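Local coordinates for DUF1214 domain-containing protein (Burkholderia cenocepacia, PDB 6ANS) that is of unknown function but belongs to the DUF1214 family, carries a bound sodium ion and assembles as two copies of the chain, at residues R72-I76 with H97-I102; K101-P107 with M313-Y318; G137-G141 with V182-D187. One frame throughout, in Å; residues are numbered along the deposited sequence. Where two conformers were deposited one is given.

How the interactions relate
From the N terminus, helix 60-83 is met first by the loop that follows it: interaction 1 brings 97-102 back onto 72-76 and closes a loop of 20 residues. The same loop runs on through Lys101 and Ile102, which both contacts share, into interaction 2, where 101-107 meets 313-318 and closes a span of 205 residues. Interactions 1 and 2 touch and stand in series; together they tie helix 60-83, through the loop after it, to the loop between strands 303-309 and 324-326. Nested within the long span, interaction 3, 137-141 with 182-187, stands apart, about 25 Å, centre to centre, from interaction 2.

Interaction 1: residues R72-I76 with H97-I102; sequences RLMRI and HETAKI
Arg72, Ile76 and Thr99 give up the most surface where helix 60-83 meets the loop 97-102, which opens with a type I beta turn from His97 to Ala100 and leads into an extended run. The aliphatic part of Arg72 lies along the turn, its CG 3.3 Å from Thr99 O. Its guanidinium then brings one face over that carbonyl, and NE lies 3.2 Å from Thr99 O, at an angle too poor for a hydrogen bond. Arg75 takes the oxygen instead. Bent at CG-CD (chi3 56°), its chain presents two nitrogens end-on to Thr99: NH1 bonds Thr99 O at 2.8 Å from above the carbonyl plane, while NH2 reaches Thr99 OG1 at 2.9 Å, nearly straight (163°) and within the guanidinium plane. Thr99 N is in turn bonded to His97 ND1. One turn of helix along from Arg72, Ile76 supplies the apolar part. Its CD1 rests 3.6 Å from Ala100 CB and meets Ile102 CD1 tip to tip, while Leu73 CD2 packs 3.5 Å from Ile102 CG1. Water 1 joins Arg72 NH1 to Lys101 NZ, which is also bonded to Ser315. Arg72 also forms salt bridges with Glu314 and with Glu83 of the second subunit. A buried threonine thus has its carbonyl and hydroxyl both satisfied by one arginine, and the positive charge gathered here is probably balanced by carboxylates of both subunits.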
loop_
_atom_site.group_PDB
_atom_site.type_symbol
_atom_site.label_atom_id
_atom_site.label_comp_id
_atom_site.label_asym_id
_atom_site.label_seq_id
_atom_site.Cartn_x
_atom_site.Cartn_y
_atom_site.Cartn_z
ATOM N N ARG A 72 5.802 2.100 9.029
ATOM C CA ARG A 72 5.639 2.668 7.690
ATOM C C ARG A 72 6.845 2.374 6.801
ATOM O O ARG A 72 6.690 2.098 5.606
ATOM C CB ARG A 72 5.399 4.170 7.785
ATOM C CG ARG A 72 4.034 4.503 8.384
ATOM C CD ARG A 72 3.924 5.966 8.749
ATOM N NE ARG A 72 2.540 6.340 9.007
ATOM C CZ ARG A 72 2.102 7.595 9.051
ATOM N NH1 ARG A 72 2.953 8.608 8.863
ATOM N NH2 ARG A 72 0.807 7.832 9.260
ATOM N N LEU A 73 8.055 2.440 7.359
ATOM C CA LEU A 73 9.238 2.112 6.568
ATOM C C LEU A 73 9.170 0.669 6.086
ATOM O O LEU A 73 9.531 0.366 4.940
ATOM C CB LEU A 73 10.496 2.346 7.396
ATOM C CG LEU A 73 10.747 3.814 7.766
ATOM C CD1 LEU A 73 12.009 3.943 8.602
ATOM C CD2 LEU A 73 10.848 4.660 6.512
HETATM N N MSE A 74 8.675 -0.224 6.943
HETATM C CA MSE A 74 8.453 -1.646 6.671
HETATM C C MSE A 74 7.644 -1.883 5.420
HETATM O O MSE A 74 7.948 -2.695 4.564
HETATM C CB MSE A 74 7.685 -2.271 7.835
HETATM C CG MSE A 74 8.416 -3.233 8.686
HETATM SE SE MSE A 74 7.172 -3.894 10.064
HETATM C CE MSE A 74 6.537 -5.395 9.003
ATOM N N ARG A 75 6.521 -1.181 5.381
ATOM C CA ARG A 75 5.598 -1.337 4.268
ATOM C C ARG A 75 6.258 -0.900 2.965
ATOM O O ARG A 75 6.177 -1.601 1.949
ATOM C CB ARG A 75 4.324 -0.542 4.552
ATOM C CG ARG A 75 3.438 -1.147 5.680
ATOM C CD ARG A 75 2.532 -0.081 6.328
ATOM N NE ARG A 75 1.698 0.589 5.334
ATOM C CZ ARG A 75 1.375 1.881 5.365
ATOM N NH1 ARG A 75 1.797 2.671 6.353
ATOM N NH2 ARG A 75 0.628 2.387 4.398
ATOM N N ILE A 76 6.942 0.253 2.989
ATOM C CA ILE A 76 7.665 0.723 1.811
ATOM C C ILE A 76 8.762 -0.266 1.443
ATOM O O ILE A 76 8.919 -0.652 0.276
ATOM C CB ILE A 76 8.253 2.125 2.064
ATOM C CG1 ILE A 76 7.143 3.161 2.254
ATOM C CG2 ILE A 76 9.136 2.541 0.915
ATOM C CD1 ILE A 76 7.681 4.475 2.813
ATOM N N HIS A 97 3.762 8.636 0.508
ATOM C CA HIS A 97 2.396 9.062 0.230
ATOM C C HIS A 97 1.743 9.462 1.552
ATOM O O HIS A 97 2.430 9.712 2.551
ATOM C CB HIS A 97 1.636 7.938 -0.498
ATOM C CG HIS A 97 1.736 6.612 0.200
ATOM N ND1 HIS A 97 0.939 6.269 1.273
ATOM C CD2 HIS A 97 2.583 5.566 0.013
ATOM C CE1 HIS A 97 1.264 5.056 1.692
ATOM N NE2 HIS A 97 2.252 4.605 0.938
ATOM N N GLU A 98 0.415 9.445 1.582
ATOM C CA GLU A 98 -0.298 9.974 2.737
ATOM C C GLU A 98 -0.022 9.178 4.005
ATOM O O GLU A 98 -0.069 9.749 5.095
ATOM C CB GLU A 98 -1.804 10.012 2.466
ATOM C CG GLU A 98 -2.216 10.985 1.386
ATOM C CD GLU A 98 -2.118 10.381 -0.006
ATOM O OE1 GLU A 98 -1.692 9.202 -0.132
ATOM O OE2 GLU A 98 -2.481 11.091 -0.971
ATOM N N THR A 99 0.266 7.873 3.904
ATOM C CA THR A 99 0.414 7.063 5.115
ATOM C C THR A 99 1.764 6.348 5.219
ATOM O O THR A 99 1.905 5.439 6.039
ATOM C CB THR A 99 -0.710 6.028 5.243
ATOM O OG1 THR A 99 -0.588 5.056 4.199
ATOM C CG2 THR A 99 -2.122 6.686 5.189
ATOM N N ALA A 100 2.763 6.744 4.433
ATOM C CA ALA A 100 4.116 6.205 4.583
ATOM C C ALA A 100 5.075 7.238 4.032
ATOM O O ALA A 100 4.908 7.668 2.889
ATOM C CB ALA A 100 4.290 4.873 3.832
ATOM N N LYS A 101 6.069 7.642 4.832
ATOM C CA LYS A 101 6.811 8.860 4.539
ATOM C C LYS A 101 8.293 8.721 4.871
ATOM O O LYS A 101 8.657 8.137 5.896
ATOM C CB LYS A 101 6.204 10.043 5.307
ATOM C CG LYS A 101 4.761 10.377 4.882
ATOM C CD LYS A 101 4.158 11.492 5.735
ATOM C CE LYS A 101 2.720 11.812 5.292
ATOM N NZ LYS A 101 2.179 12.967 6.051
ATOM N N ILE A 102 9.144 9.286 4.011
ATOM C CA ILE A 102 10.597 9.180 4.148
ATOM C C ILE A 102 11.258 10.510 3.798
ATOM O O ILE A 102 11.029 11.057 2.713
ATOM C CB ILE A 102 11.183 8.087 3.236
ATOM C CG1 ILE A 102 10.709 6.691 3.635
ATOM C CG2 ILE A 102 12.725 8.170 3.249
ATOM C CD1 ILE A 102 11.128 5.607 2.629
HETATM O O HOH W 1 1.663 11.555 8.705
#

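Interaction 2: residues K101-P107 with M313-Y318; sequences KIGADNP and MESLDY. With NA (sodium ion), chain F.
Lys101 runs past Ser315 toward Tyr318, meeting Glu314 at its root and Ser315 along its outer half. Its CB packs 3.8 Å from Glu314 CB. The chain beyond CG is fully extended, with chi2, chi3 and chi4 all near 180°, and this straight reach carries CD alongside the hydroxyl and carbonyl oxygen of Ser315. CE touches Ser315 OG (3.3 Å) and Tyr318 CE2. At the tip, NZ bonds Ser315 OG at 2.9 Å and also Ser315 O, approaching the carbonyl from well above its plane; water 3 links it to Asp317, whose carboxylate also pairs with Arg319. Asp105 takes the amide and the same hydroxyl of Ser315. Ser315 N points straight at Asp105 OD1 at 2.8 Å, on the syn lone pair, and Ser315 OG turns to Asp105 OD2, although the modelled separation there is doubtfully short. Pro107 CB sits 3.8 Å from the Tyr318 ring centroid, 22° off the normal, a CH-pi contact over one face. At the far end Ala104 N bonds Met313 O at 2.7 Å, in the carbonyl plane, beside the bend where Gly103 and Ala104 both have positive phi. Gly103 O, 2.4 Å from the sodium, and Ala104 O both bind the ion: a metal site built partly from two successive loop carbonyls, where the loop before strand 109-115 packs on the loop after strand 303-309.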
loop_
_atom_site.group_PDB
_atom_site.type_symbol
_atom_site.label_atom_id
_atom_site.label_comp_id
_atom_site.label_asym_id
_atom_site.label_seq_id
_atom_site.Cartn_x
_atom_site.Cartn_y
_atom_site.Cartn_z
ATOM N N LYS A 101 6.069 7.642 4.832
ATOM C CA LYS A 101 6.811 8.860 4.539
ATOM C C LYS A 101 8.293 8.721 4.871
ATOM O O LYS A 101 8.657 8.137 5.896
ATOM C CB LYS A 101 6.204 10.043 5.307
ATOM C CG LYS A 101 4.761 10.377 4.882
ATOM C CD LYS A 101 4.158 11.492 5.735
ATOM C CE LYS A 101 2.720 11.812 5.292
ATOM N NZ LYS A 101 2.179 12.967 6.051
ATOM N N ILE A 102 9.144 9.286 4.011
ATOM C CA ILE A 102 10.597 9.180 4.148
ATOM C C ILE A 102 11.258 10.510 3.798
ATOM O O ILE A 102 11.029 11.057 2.713
ATOM C CB ILE A 102 11.183 8.087 3.236
ATOM C CG1 ILE A 102 10.709 6.691 3.635
ATOM C CG2 ILE A 102 12.725 8.170 3.249
ATOM C CD1 ILE A 102 11.128 5.607 2.629
ATOM N N GLY A 103 12.105 11.005 4.701
ATOM C CA GLY A 103 13.128 11.974 4.339
ATOM C C GLY A 103 12.614 13.320 3.878
ATOM O O GLY A 103 13.113 13.862 2.892
ATOM N N ALA A 104 11.669 13.897 4.617
ATOM C CA ALA A 104 10.981 15.124 4.212
ATOM C C ALA A 104 10.265 14.906 2.878
ATOM O O ALA A 104 10.581 15.517 1.857
ATOM C CB ALA A 104 11.951 16.314 4.144
ATOM N N ASP A 105 9.315 13.978 2.910
ATOM C CA ASP A 105 8.444 13.706 1.773
ATOM C C ASP A 105 7.724 14.978 1.358
ATOM O O ASP A 105 7.200 15.701 2.204
ATOM C CB ASP A 105 7.418 12.628 2.128
ATOM C CG ASP A 105 6.583 12.998 3.362
ATOM O OD1 ASP A 105 7.182 13.144 4.449
ATOM O OD2 ASP A 105 5.343 13.173 3.244
ATOM N N ASN A 106 7.750 15.274 0.059
ATOM C CA ASN A 106 7.092 16.465 -0.461
ATOM C C ASN A 106 5.591 16.225 -0.558
ATOM O O ASN A 106 5.152 15.438 -1.406
ATOM C CB ASN A 106 7.653 16.835 -1.833
ATOM C CG ASN A 106 7.172 18.200 -2.307
ATOM O OD1 ASN A 106 6.184 18.733 -1.797
ATOM N ND2 ASN A 106 7.900 18.788 -3.263
ATOM N N PRO A 107 4.772 16.901 0.250
ATOM C CA PRO A 107 3.320 16.652 0.182
ATOM C C PRO A 107 2.728 17.014 -1.174
ATOM O O PRO A 107 1.711 16.437 -1.561
ATOM C CB PRO A 107 2.750 17.537 1.302
ATOM C CG PRO A 107 3.916 17.835 2.206
ATOM C CD PRO A 107 5.110 17.909 1.272
HETATM N N MSE A 313 11.161 13.284 10.245
HETATM C CA MSE A 313 11.198 13.854 8.897
HETATM C C MSE A 313 10.099 13.261 8.024
HETATM O O MSE A 313 10.211 13.160 6.802
HETATM C CB MSE A 313 12.605 13.692 8.285
HETATM C CG MSE A 313 13.651 14.372 9.176
HETATM SE SE MSE A 313 15.456 14.593 8.374
HETATM C CE MSE A 313 14.919 15.796 6.896
ATOM N N GLU A 314 9.012 12.872 8.671
ATOM C CA GLU A 314 7.758 12.667 7.972
ATOM C C GLU A 314 7.025 13.993 7.968
ATOM O O GLU A 314 6.899 14.623 9.023
ATOM C CB GLU A 314 6.875 11.643 8.671
ATOM C CG GLU A 314 7.446 10.276 8.919
ATOM C CD GLU A 314 6.422 9.447 9.681
ATOM O OE1 GLU A 314 6.151 9.782 10.848
ATOM O OE2 GLU A 314 5.846 8.515 9.091
ATOM N N SER A 315 6.511 14.398 6.809
ATOM C CA SER A 315 5.580 15.518 6.810
ATOM C C SER A 315 4.454 15.235 7.794
ATOM O O SER A 315 4.065 14.082 8.009
ATOM C CB SER A 315 5.006 15.765 5.409
ATOM O OG SER A 315 4.318 14.627 4.920
ATOM N N LEU A 316 3.939 16.297 8.411
ATOM C CA LEU A 316 2.741 16.165 9.231
ATOM C C LEU A 316 1.558 15.774 8.346
ATOM O O LEU A 316 1.707 15.667 7.125
ATOM C CB LEU A 316 2.487 17.454 10.013
ATOM C CG LEU A 316 3.611 17.821 11.006
ATOM C CD1 LEU A 316 3.237 19.067 11.811
ATOM C CD2 LEU A 316 3.949 16.656 11.932
ATOM N N ASP A 317 0.385 15.517 8.929
ATOM C CA ASP A 317 -0.656 14.842 8.154
ATOM C C ASP A 317 -1.432 15.864 7.332
ATOM O O ASP A 317 -2.459 16.397 7.764
ATOM C CB ASP A 317 -1.573 14.032 9.059
ATOM C CG ASP A 317 -2.609 13.220 8.263
ATOM O OD1 ASP A 317 -2.601 13.294 7.012
ATOM O OD2 ASP A 317 -3.417 12.502 8.886
ATOM N N TYR A 318 -0.976 16.087 6.095
ATOM C CA TYR A 318 -1.597 17.108 5.259
ATOM C C TYR A 318 -3.000 16.743 4.775
ATOM O O TYR A 318 -3.639 17.583 4.124
ATOM C CB TYR A 318 -0.708 17.425 4.065
ATOM C CG TYR A 318 -0.221 16.210 3.299
ATOM C CD1 TYR A 318 -0.979 15.659 2.269
ATOM C CD2 TYR A 318 0.996 15.605 3.626
ATOM C CE1 TYR A 318 -0.534 14.540 1.568
ATOM C CE2 TYR A 318 1.447 14.485 2.945
ATOM C CZ TYR A 318 0.691 13.957 1.916
ATOM O OH TYR A 318 1.150 12.853 1.228
HETATM NA NA NA F . 12.472 14.530 0.713
HETATM O O HOH W 2 6.818 7.021 7.356
HETATM O O HOH W 3 -0.518 12.511 5.275
HETATM O O HOH W 4 3.639 11.952 1.449
HETATM O O HOH W 5 0.892 13.193 -1.637
#

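Interaction 3: residues G137-G141 with V182-D187; sequences GTQKG and VRMEPD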
loop_
_atom_site.group_PDB
_atom_site.type_symbol
_atom_site.label_atom_id
_atom_site.label_comp_id
_atom_site.label_asym_id
_atom_site.label_seq_id
_atom_site.Cartn_x
_atom_site.Cartn_y
_atom_site.Cartn_z
ATOM N N GLY A 137 14.469 10.398 -12.320
ATOM C CA GLY A 137 15.831 10.113 -11.892
ATOM C C GLY A 137 16.098 8.623 -11.811
ATOM O O GLY A 137 15.273 7.866 -11.296
ATOM N N THR A 138 17.253 8.197 -12.317
ATOM C CA THR A 138 17.679 6.831 -12.056
ATOM C C THR A 138 18.722 6.847 -10.947
ATOM O O THR A 138 19.488 7.800 -10.814
ATOM C CB THR A 138 18.192 6.128 -13.319
ATOM O OG1 THR A 138 19.349 6.789 -13.827
ATOM C CG2 THR A 138 17.087 6.110 -14.391
ATOM N N GLN A 139 18.674 5.833 -10.089
ATOM C CA GLN A 139 19.472 5.810 -8.874
ATOM C C GLN A 139 20.137 4.448 -8.731
ATOM O O GLN A 139 19.717 3.457 -9.335
ATOM C CB GLN A 139 18.619 6.110 -7.617
ATOM C CG GLN A 139 17.488 7.140 -7.793
ATOM C CD GLN A 139 17.991 8.586 -7.988
ATOM O OE1 GLN A 139 17.379 9.364 -8.716
ATOM N NE2 GLN A 139 19.105 8.938 -7.337
ATOM N N LYS A 140 21.181 4.399 -7.910
ATOM C CA LYS A 140 21.855 3.145 -7.631
ATOM C C LYS A 140 22.022 3.008 -6.125
ATOM O O LYS A 140 21.629 3.898 -5.368
ATOM C CB LYS A 140 23.206 3.070 -8.361
ATOM C CG LYS A 140 24.214 4.088 -7.890
ATOM C CD LYS A 140 25.489 3.992 -8.748
ATOM C CE LYS A 140 26.528 5.017 -8.338
ATOM N NZ LYS A 140 27.775 4.857 -9.152
ATOM N N GLY A 141 22.635 1.895 -5.696
ATOM C CA GLY A 141 22.820 1.648 -4.274
ATOM C C GLY A 141 21.471 1.546 -3.581
ATOM O O GLY A 141 20.535 0.911 -4.075
ATOM N N VAL A 182 17.011 8.306 -20.714
ATOM C CA VAL A 182 17.487 8.521 -19.350
ATOM C C VAL A 182 18.622 7.538 -19.117
ATOM O O VAL A 182 18.438 6.320 -19.242
ATOM C CB VAL A 182 16.381 8.320 -18.298
ATOM C CG1 VAL A 182 16.911 8.708 -16.914
ATOM C CG2 VAL A 182 15.132 9.094 -18.645
ATOM N N ARG A 183 19.781 8.063 -18.745
ATOM C CA ARG A 183 20.972 7.242 -18.578
ATOM C C ARG A 183 20.866 6.299 -17.376
ATOM O O ARG A 183 20.317 6.652 -16.331
ATOM C CB ARG A 183 22.185 8.169 -18.431
ATOM C CG ARG A 183 23.429 7.529 -17.927
ATOM C CD ARG A 183 24.531 8.590 -17.783
ATOM N NE ARG A 183 25.831 7.968 -17.631
ATOM C CZ ARG A 183 26.353 7.611 -16.465
ATOM N NH1 ARG A 183 25.688 7.829 -15.337
ATOM N NH2 ARG A 183 27.547 7.054 -16.429
HETATM N N MSE A 184 21.401 5.092 -17.534
HETATM C CA MSE A 184 21.652 4.190 -16.414
HETATM C C MSE A 184 23.095 3.714 -16.456
HETATM O O MSE A 184 23.719 3.757 -17.494
HETATM C CB MSE A 184 20.728 2.967 -16.449
HETATM C CG MSE A 184 19.251 3.292 -16.334
HETATM SE SE MSE A 184 18.182 1.698 -15.961
HETATM C CE MSE A 184 18.422 0.741 -17.626
ATOM N N GLU A 185 23.603 3.251 -15.326
ATOM C CA GLU A 185 24.823 2.470 -15.229
ATOM C C GLU A 185 24.463 1.020 -14.915
ATOM O O GLU A 185 23.326 0.722 -14.530
ATOM C CB GLU A 185 25.736 3.023 -14.123
ATOM C CG GLU A 185 26.131 4.471 -14.315
ATOM C CD GLU A 185 26.794 5.065 -13.086
ATOM O OE1 GLU A 185 27.093 4.310 -12.144
ATOM O OE2 GLU A 185 27.012 6.296 -13.072
ATOM N N PRO A 186 25.393 0.083 -15.106
ATOM C CA PRO A 186 25.117 -1.312 -14.711
ATOM C C PRO A 186 24.568 -1.459 -13.295
ATOM O O PRO A 186 23.705 -2.315 -13.061
ATOM C CB PRO A 186 26.493 -1.986 -14.858
ATOM C CG PRO A 186 27.165 -1.200 -15.966
ATOM C CD PRO A 186 26.678 0.223 -15.825
ATOM N N ASP A 187 25.047 -0.652 -12.346
ATOM C CA ASP A 187 24.603 -0.711 -10.961
ATOM C C ASP A 187 23.296 0.028 -10.709
ATOM O O ASP A 187 22.791 -0.030 -9.585
ATOM C CB ASP A 187 25.676 -0.134 -10.033
ATOM C CG ASP A 187 26.796 -1.111 -9.751
ATOM O OD1 ASP A 187 26.706 -2.282 -10.182
ATOM O OD2 ASP A 187 27.778 -0.699 -9.099
HETATM O O HOH W 6 28.513 1.664 -9.104
HETATM O O HOH W 7 23.463 -0.378 -7.054
#
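This is a side-chain contact between strand 133-140, part of an antiparallel sheet, and the end of strand 181-183, an edge strand of a mixed sheet, with the loop that follows it. The two segments run the same way, 12° apart, and no backbone hydrogen bond joins them. In Thr138, OG1 sits between the backbone N and the carbonyl carbon (chi1 63°), from where it donates to Arg183 O at 2.7 Å, almost in line with the carbonyl. The same hydroxyl also bonds Thr152, in the neighbouring strand of its own sheet. The methyl CG2 lies beside this bond, 3.6 Å from Val182 CG1, and the CG of Met184 comes up on it more loosely. At the other end Lys140 stretches out beyond CG until NZ reaches Glu185 OE1 at 3.1 Å, on the syn lone pair, forming a salt bridge. The second oxygen of that carboxylate is used by Arg183, whose NH1 lies 3.0 Å from Glu185 OE2 on its anti lone pair, with the oxygen close to the guanidinium plane; Arg183 NH1 also bonds Thr152 O. Two waters extend the contact, water 6 from Lys140 NZ to Asp187 OD2 and water 7 from Gly141 N to Asp187 O. The glutamate is thus shared by two cations, which would probably favour its ionised form and limit the rotation of its carboxylate.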